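PDB 1WDC: scallop myosin, which includes the calcium-binding regulatory light chain responsible for calcium-dependent binding and Mg-ATPase activity in molluscan muscle. Local coordinates for residues 27-32 / 37-42; 131-134 / 138-141. All coordinates share one frame; numbering follows the deposited sequence.

Interaction 1 of 2, residues 27-32 / 37-42; sequences IDVDRD and KEDIKA. With MG (magnesium ion), chain D.
Asp39 reaches from the first turn or so of helix 37-47 into the loop 27-32, and its two carboxylate oxygens do different work. OD2 binds the magnesium ion at 2.3 Å, while OD1 accepts the N-H of Asp30 (N to OD1 3.2 Å). That bond is bent, 136° at the hydrogen, and the donor comes in on the syn side, tilted well out of the carboxylate plane. With CG beside the backbone N and anti to the carbonyl carbon (chi1 -81°), the carboxylate swings toward both partners. The backbone brings Asp39 CB within 3.3 Å of Ile27 O. Asp28 runs alongside Asp39 in the same direction, yet the carboxylates are turned 81° apart; Asp28 OD1 binds the metal and OD2 is held by the N-H of Gly33. Asp30 instead crosses Asp39 at about a right angle. Its OD1 binds the magnesium ion at 2.4 Å, and its OD2 lies 3.4 Å from Asp39 OD1, a meeting of like charges that the cation probably makes tolerable. Asp32 OD1, Phe34 O and a water complete six ligands. Aspartate suits these positions because its short side chain lets a loop curled close round the ion present one oxygen from each residue. Helix 14-27, loop and helix 37-47 form an EF-hand, whose single-oxygen aspartate at the last position is consistent with the magnesium seen here.

Interaction 2 of 2, residues 131-134 / 138-141; sequences EAPV and KFDY
Phe139 faces Ala132, Pro133 and Val134 across a short antiparallel hairpin of strands 134-135 and 138-139. Its CB leaves the backbone on the same face of the sheet as the side chain of Val134, its partner in a non-hydrogen-bonded pair. Because CG is anti to the backbone N (chi1 172°), the ring extends along the opposing chain, where its CD1 edge meets Val134 CG2 at 4.2 Å. One atom farther out, CE1 comes within 3.7 Å of Ala132 CB, which also lies at the ring edge, near its plane. The ring also meets that of Phe144, on helix 141-149, the planes about 50° apart, and touches Ile106 and Ile109 of helix 106-115. Asp140 N donates to Pro133 O over 2.9 Å, almost straight at 176°. This position uses the carbonyl of Pro133, while its ring adds apolar surface, CB lying 4.1 Å from Asp140 CB. Asp140 takes the N-cap of helix 141-149, its OD1 accepting from Lys143 N. The single hydrogen bond across the contact, with CA-H...O contacts from Phe139 CA to Pro133 O (3.5 Å) and Val134 CA to Lys138 O (3.6 Å), is consistent with the strand register; the side chains meet through apolar atoms, and no charged pair crosses.

How the interactions relate
Interactions 1 and 2 lie on opposite sides of the chain's centre, their own centres about 38 Å apart, and they share no helix or strand. Interaction 1 joins the loop after helix 14-27 to helix 37-47 and is partly buried, with carboxylates gathered round a cation. Interaction 2 is a surface contact away from the metal site; it joins the loop after helix 122-131 and the start of strand 134-135 to strand 138-139 and the N-cap residue of helix 141-149. Both bring together chain segments only a few residues apart, but by different means: a metal draws in aspartates at one, whereas a buried phenylalanine gathers small apolar side chains at the other.

Interaction 1 of 2, residues 27-32 / 37-42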
ATOM      1  N   ILE B  27      19.133 -36.522 -10.409  1.00 36.80           N
ATOM      2  CA  ILE B  27      19.944 -35.632 -11.231  1.00 33.04           C
ATOM      3  C   ILE B  27      21.347 -36.223 -11.371  1.00 33.08           C
ATOM      4  O   ILE B  27      21.962 -36.099 -12.423  1.00 33.76           O
ATOM      5  CB  ILE B  27      20.062 -34.228 -10.608  1.00 28.59           C
ATOM      6  CG1 ILE B  27      18.665 -33.642 -10.386  1.00 32.79           C
ATOM      7  CG2 ILE B  27      20.887 -33.311 -11.508  1.00 24.40           C
ATOM      8  CD1 ILE B  27      18.685 -32.249  -9.718  1.00 31.13           C
ATOM      9  N   ASP B  28      21.835 -36.883 -10.324  1.00 31.64           N
ATOM     10  CA  ASP B  28      23.171 -37.457 -10.347  1.00 35.98           C
ATOM     11  C   ASP B  28      23.196 -38.779 -11.113  1.00 39.67           C
ATOM     12  O   ASP B  28      23.542 -39.837 -10.579  1.00 41.50           O
ATOM     13  CB  ASP B  28      23.687 -37.653  -8.927  1.00 34.56           C
ATOM     14  CG  ASP B  28      25.012 -38.350  -8.895  1.00 34.63           C
ATOM     15  OD1 ASP B  28      25.786 -38.186  -9.855  1.00 30.45           O
ATOM     16  OD2 ASP B  28      25.200 -39.184  -7.998  1.00 37.47           O
ATOM     17  N   VAL B  29      23.004 -38.665 -12.420  1.00 43.96           N
ATOM     18  CA  VAL B  29      22.594 -39.795 -13.241  1.00 47.14           C
ATOM     19  C   VAL B  29      23.550 -41.000 -13.157  1.00 46.97           C
ATOM     20  O   VAL B  29      23.095 -42.134 -12.948  1.00 44.94           O
ATOM     21  CB  VAL B  29      22.366 -39.329 -14.714  1.00 47.73           C
ATOM     22  CG1 VAL B  29      22.210 -40.522 -15.631  1.00 49.63           C
ATOM     23  CG2 VAL B  29      21.100 -38.456 -14.799  1.00 43.83           C
ATOM     24  N   ASP B  30      24.844 -40.707 -13.029  1.00 47.60           N
ATOM     25  CA  ASP B  30      25.892 -41.728 -13.054  1.00 48.93           C
ATOM     26  C   ASP B  30      26.319 -42.258 -11.661  1.00 48.68           C
ATOM     27  O   ASP B  30      27.305 -43.003 -11.543  1.00 47.70           O
ATOM     28  CB  ASP B  30      27.105 -41.183 -13.833  1.00 46.02           C
ATOM     29  CG  ASP B  30      27.750 -39.990 -13.154  1.00 48.07           C
ATOM     30  OD1 ASP B  30      27.584 -39.861 -11.933  1.00 51.05           O
ATOM     31  OD2 ASP B  30      28.490 -39.229 -13.809  1.00 47.84           O
ATOM     32  N   ARG B  31      25.449 -42.036 -10.679  1.00 50.69           N
ATOM     33  CA  ARG B  31      25.792 -41.985  -9.253  1.00 51.28           C
ATOM     34  C   ARG B  31      27.242 -42.046  -8.811  1.00 47.30           C
ATOM     35  O   ARG B  31      27.647 -42.970  -8.126  1.00 48.36           O
ATOM     36  CB  ARG B  31      24.966 -42.998  -8.453  1.00 59.41           C
ATOM     37  CG  ARG B  31      24.742 -44.343  -9.104  1.00 69.82           C
ATOM     38  CD  ARG B  31      25.701 -45.409  -8.544  1.00 78.94           C
ATOM     39  NE  ARG B  31      25.530 -45.690  -7.115  1.00 83.15           N
ATOM     40  CZ  ARG B  31      26.543 -45.831  -6.261  1.00 87.01           C
ATOM     41  NH1 ARG B  31      27.776 -45.513  -6.636  1.00 87.51           N
ATOM     42  NH2 ARG B  31      26.318 -46.213  -5.006  1.00 90.29           N
ATOM     43  N   ASP B  32      27.933 -40.928  -8.990  1.00 46.06           N
ATOM     44  CA  ASP B  32      29.278 -40.750  -8.470  1.00 45.92           C
ATOM     45  C   ASP B  32      29.325 -39.719  -7.333  1.00 45.12           C
ATOM     46  O   ASP B  32      30.401 -39.401  -6.802  1.00 44.65           O
ATOM     47  CB  ASP B  32      30.238 -40.360  -9.621  1.00 47.46           C
ATOM     48  CG  ASP B  32      30.096 -38.904 -10.055  1.00 49.41           C
ATOM     49  OD1 ASP B  32      29.108 -38.273  -9.653  1.00 55.51           O
ATOM     50  OD2 ASP B  32      30.980 -38.371 -10.773  1.00 48.03           O
ATOM     51  N   LYS B  37      28.031 -31.604 -16.159  1.00 31.49           N
ATOM     52  CA  LYS B  37      27.225 -31.084 -17.253  1.00 34.01           C
ATOM     53  C   LYS B  37      26.543 -32.236 -17.969  1.00 32.90           C
ATOM     54  O   LYS B  37      25.419 -32.105 -18.434  1.00 36.87           O
ATOM     55  CB  LYS B  37      28.058 -30.264 -18.255  1.00 36.56           C
ATOM     56  CG  LYS B  37      27.207 -29.575 -19.342  1.00 40.78           C
ATOM     57  CD  LYS B  37      27.923 -28.446 -20.056  1.00 39.44           C
ATOM     58  CE  LYS B  37      28.992 -28.970 -20.978  1.00 45.32           C
ATOM     59  NZ  LYS B  37      29.838 -27.865 -21.570  1.00 50.23           N
ATOM     60  N   GLU B  38      27.163 -33.404 -17.901  1.00 33.20           N
ATOM     61  CA  GLU B  38      26.701 -34.572 -18.613  1.00 29.89           C
ATOM     62  C   GLU B  38      25.464 -35.138 -17.942  1.00 27.21           C
ATOM     63  O   GLU B  38      24.618 -35.693 -18.607  1.00 29.58           O
ATOM     64  CB  GLU B  38      27.815 -35.635 -18.634  1.00 32.63           C
ATOM     65  CG  GLU B  38      29.009 -35.313 -19.529  1.00 35.74           C
ATOM     66  CD  GLU B  38      29.891 -34.178 -19.006  1.00 40.65           C
ATOM     67  OE1 GLU B  38      30.260 -34.219 -17.807  1.00 41.39           O
ATOM     68  OE2 GLU B  38      30.267 -33.281 -19.818  1.00 40.28           O
ATOM     69  N   ASP B  39      25.445 -35.128 -16.612  1.00 30.84           N
ATOM     70  CA  ASP B  39      24.314 -35.642 -15.815  1.00 31.14           C
ATOM     71  C   ASP B  39      23.040 -34.812 -16.013  1.00 30.05           C
ATOM     72  O   ASP B  39      21.950 -35.348 -16.211  1.00 29.98           O
ATOM     73  CB  ASP B  39      24.641 -35.572 -14.336  1.00 32.13           C
ATOM     74  CG  ASP B  39      25.490 -36.712 -13.859  1.00 33.79           C
ATOM     75  OD1 ASP B  39      25.401 -37.861 -14.356  1.00 34.50           O
ATOM     76  OD2 ASP B  39      26.196 -36.441 -12.894  1.00 33.52           O
ATOM     77  N   ILE B  40      23.172 -33.523 -15.717  1.00 30.26           N
ATOM     78  CA  ILE B  40      22.154 -32.532 -16.038  1.00 27.22           C
ATOM     79  C   ILE B  40      21.566 -32.709 -17.448  1.00 25.89           C
ATOM     80  O   ILE B  40      20.355 -32.655 -17.602  1.00 31.26           O
ATOM     81  CB  ILE B  40      22.748 -31.120 -15.884  1.00 26.35           C
ATOM     82  CG1 ILE B  40      23.115 -30.865 -14.438  1.00 25.81           C
ATOM     83  CG2 ILE B  40      21.759 -30.055 -16.322  1.00 24.34           C
ATOM     84  CD1 ILE B  40      23.764 -29.546 -14.296  1.00 29.78           C
ATOM     85  N   LYS B  41      22.413 -32.891 -18.472  1.00 28.47           N
ATOM     86  CA  LYS B  41      21.970 -33.155 -19.855  1.00 23.89           C
ATOM     87  C   LYS B  41      21.252 -34.486 -19.996  1.00 26.70           C
ATOM     88  O   LYS B  41      20.181 -34.539 -20.592  1.00 31.06           O
ATOM     89  CB  LYS B  41      23.143 -33.142 -20.824  1.00 24.30           C
ATOM     90  CG  LYS B  41      22.798 -33.438 -22.293  1.00 24.85           C
ATOM     91  CD  LYS B  41      23.898 -32.883 -23.228  1.00 31.89           C
ATOM     92  CE  LYS B  41      23.757 -33.345 -24.682  1.00 34.47           C
ATOM     93  NZ  LYS B  41      23.507 -34.821 -24.766  1.00 42.19           N
ATOM     94  N   ALA B  42      21.789 -35.544 -19.401  1.00 22.64           N
ATOM     95  CA  ALA B  42      21.140 -36.829 -19.503  1.00 23.08           C
ATOM     96  C   ALA B  42      19.726 -36.788 -18.865  1.00 28.87           C
ATOM     97  O   ALA B  42      18.740 -37.189 -19.500  1.00 28.45           O
ATOM     98  CB  ALA B  42      21.990 -37.877 -18.856  1.00 17.32           C
TER
HETATM   99 MG    MG D 502      27.554 -37.544 -11.386  1.00 25.62          MG
HETATM  100  O   HOH W   1      29.182 -36.566 -12.877  1.00 32.94           O

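Interaction 2 of 2, residues 131-134 / 138-141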
ATOM      1  N   GLU B 131      -0.511 -17.169 -13.731  1.00 50.09           N
ATOM      2  CA  GLU B 131      -0.489 -18.287 -12.805  1.00 50.29           C
ATOM      3  C   GLU B 131      -1.577 -18.254 -11.715  1.00 46.34           C
ATOM      4  O   GLU B 131      -1.986 -19.309 -11.212  1.00 42.74           O
ATOM      5  CB  GLU B 131       0.901 -18.371 -12.183  1.00 53.72           C
ATOM      6  CG  GLU B 131       1.572 -19.739 -12.352  1.00 61.17           C
ATOM      7  CD  GLU B 131       1.551 -20.261 -13.796  1.00 66.20           C
ATOM      8  OE1 GLU B 131       1.891 -19.492 -14.729  1.00 69.47           O
ATOM      9  OE2 GLU B 131       1.221 -21.455 -13.991  1.00 68.84           O
ATOM     10  N   ALA B 132      -2.195 -17.081 -11.564  1.00 42.56           N
ATOM     11  CA  ALA B 132      -2.996 -16.715 -10.390  1.00 36.31           C
ATOM     12  C   ALA B 132      -4.357 -17.435 -10.278  1.00 32.75           C
ATOM     13  O   ALA B 132      -5.087 -17.582 -11.272  1.00 33.04           O
ATOM     14  CB  ALA B 132      -3.203 -15.207 -10.374  1.00 32.92           C
ATOM     15  N   PRO B 133      -4.728 -17.858  -9.051  1.00 27.97           N
ATOM     16  CA  PRO B 133      -6.053 -18.422  -8.833  1.00 27.24           C
ATOM     17  C   PRO B 133      -7.144 -17.302  -8.783  1.00 30.53           C
ATOM     18  O   PRO B 133      -7.182 -16.512  -7.830  1.00 29.15           O
ATOM     19  CB  PRO B 133      -5.886 -19.141  -7.499  1.00 24.10           C
ATOM     20  CG  PRO B 133      -4.711 -18.409  -6.808  1.00 23.91           C
ATOM     21  CD  PRO B 133      -4.149 -17.420  -7.772  1.00 23.49           C
ATOM     22  N   VAL B 134      -7.857 -17.130  -9.910  1.00 29.91           N
ATOM     23  CA  VAL B 134      -8.952 -16.165 -10.079  1.00 31.82           C
ATOM     24  C   VAL B 134     -10.253 -16.870 -10.512  1.00 33.96           C
ATOM     25  O   VAL B 134     -10.223 -17.751 -11.375  1.00 33.97           O
ATOM     26  CB  VAL B 134      -8.593 -15.116 -11.123  1.00 29.89           C
ATOM     27  CG1 VAL B 134      -9.689 -14.094 -11.235  1.00 33.16           C
ATOM     28  CG2 VAL B 134      -7.311 -14.431 -10.741  1.00 34.26           C
ATOM     29  N   LYS B 138     -12.731 -12.864  -8.375  1.00 23.64           N
ATOM     30  CA  LYS B 138     -11.965 -12.834  -7.122  1.00 28.98           C
ATOM     31  C   LYS B 138     -10.641 -13.580  -7.220  1.00 27.78           C
ATOM     32  O   LYS B 138     -10.633 -14.813  -7.230  1.00 30.18           O
ATOM     33  CB  LYS B 138     -12.766 -13.458  -5.969  1.00 28.37           C
ATOM     34  CG  LYS B 138     -13.663 -12.471  -5.225  1.00 38.48           C
ATOM     35  CD  LYS B 138     -15.079 -13.006  -5.111  1.00 44.20           C
ATOM     36  CE  LYS B 138     -15.202 -14.211  -4.140  1.00 51.09           C
ATOM     37  NZ  LYS B 138     -16.317 -15.186  -4.491  1.00 51.72           N
ATOM     38  N   PHE B 139      -9.581 -12.841  -6.916  1.00 28.24           N
ATOM     39  CA  PHE B 139      -8.235 -13.378  -6.710  1.00 27.54           C
ATOM     40  C   PHE B 139      -8.081 -14.015  -5.309  1.00 26.99           C
ATOM     41  O   PHE B 139      -8.401 -13.386  -4.287  1.00 27.89           O
ATOM     42  CB  PHE B 139      -7.242 -12.222  -6.935  1.00 29.07           C
ATOM     43  CG  PHE B 139      -5.811 -12.536  -6.586  1.00 27.71           C
ATOM     44  CD1 PHE B 139      -4.944 -13.027  -7.555  1.00 27.75           C
ATOM     45  CD2 PHE B 139      -5.295 -12.157  -5.348  1.00 24.54           C
ATOM     46  CE1 PHE B 139      -3.612 -13.123  -7.303  1.00 29.88           C
ATOM     47  CE2 PHE B 139      -3.957 -12.239  -5.080  1.00 24.89           C
ATOM     48  CZ  PHE B 139      -3.102 -12.719  -6.055  1.00 29.45           C
ATOM     49  N   ASP B 140      -7.688 -15.291  -5.276  1.00 23.16           N
ATOM     50  CA  ASP B 140      -7.482 -16.039  -4.033  1.00 22.10           C
ATOM     51  C   ASP B 140      -6.026 -15.873  -3.487  1.00 21.71           C
ATOM     52  O   ASP B 140      -5.156 -16.718  -3.691  1.00 18.04           O
ATOM     53  CB  ASP B 140      -7.845 -17.525  -4.284  1.00 22.71           C
ATOM     54  CG  ASP B 140      -7.857 -18.376  -3.007  1.00 22.03           C
ATOM     55  OD1 ASP B 140      -7.343 -17.937  -1.967  1.00 28.46           O
ATOM     56  OD2 ASP B 140      -8.365 -19.511  -3.037  1.00 24.79           O
ATOM     57  N   TYR B 141      -5.819 -14.858  -2.655  1.00 20.27           N
ATOM     58  CA  TYR B 141      -4.494 -14.564  -2.156  1.00 20.30           C
ATOM     59  C   TYR B 141      -3.977 -15.577  -1.149  1.00 23.68           C
ATOM     60  O   TYR B 141      -2.785 -15.602  -0.840  1.00 25.73           O
ATOM     61  CB  TYR B 141      -4.427 -13.156  -1.588  1.00 17.05           C
ATOM     62  CG  TYR B 141      -5.214 -12.904  -0.314  1.00 23.32           C
ATOM     63  CD1 TYR B 141      -4.725 -13.333   0.935  1.00 21.26           C
ATOM     64  CD2 TYR B 141      -6.419 -12.169  -0.334  1.00 21.24           C
ATOM     65  CE1 TYR B 141      -5.435 -13.084   2.108  1.00 17.31           C
ATOM     66  CE2 TYR B 141      -7.099 -11.868   0.855  1.00 14.06           C
ATOM     67  CZ  TYR B 141      -6.603 -12.350   2.056  1.00 18.15           C
ATOM     68  OH  TYR B 141      -7.230 -12.083   3.234  1.00 18.99           O
TER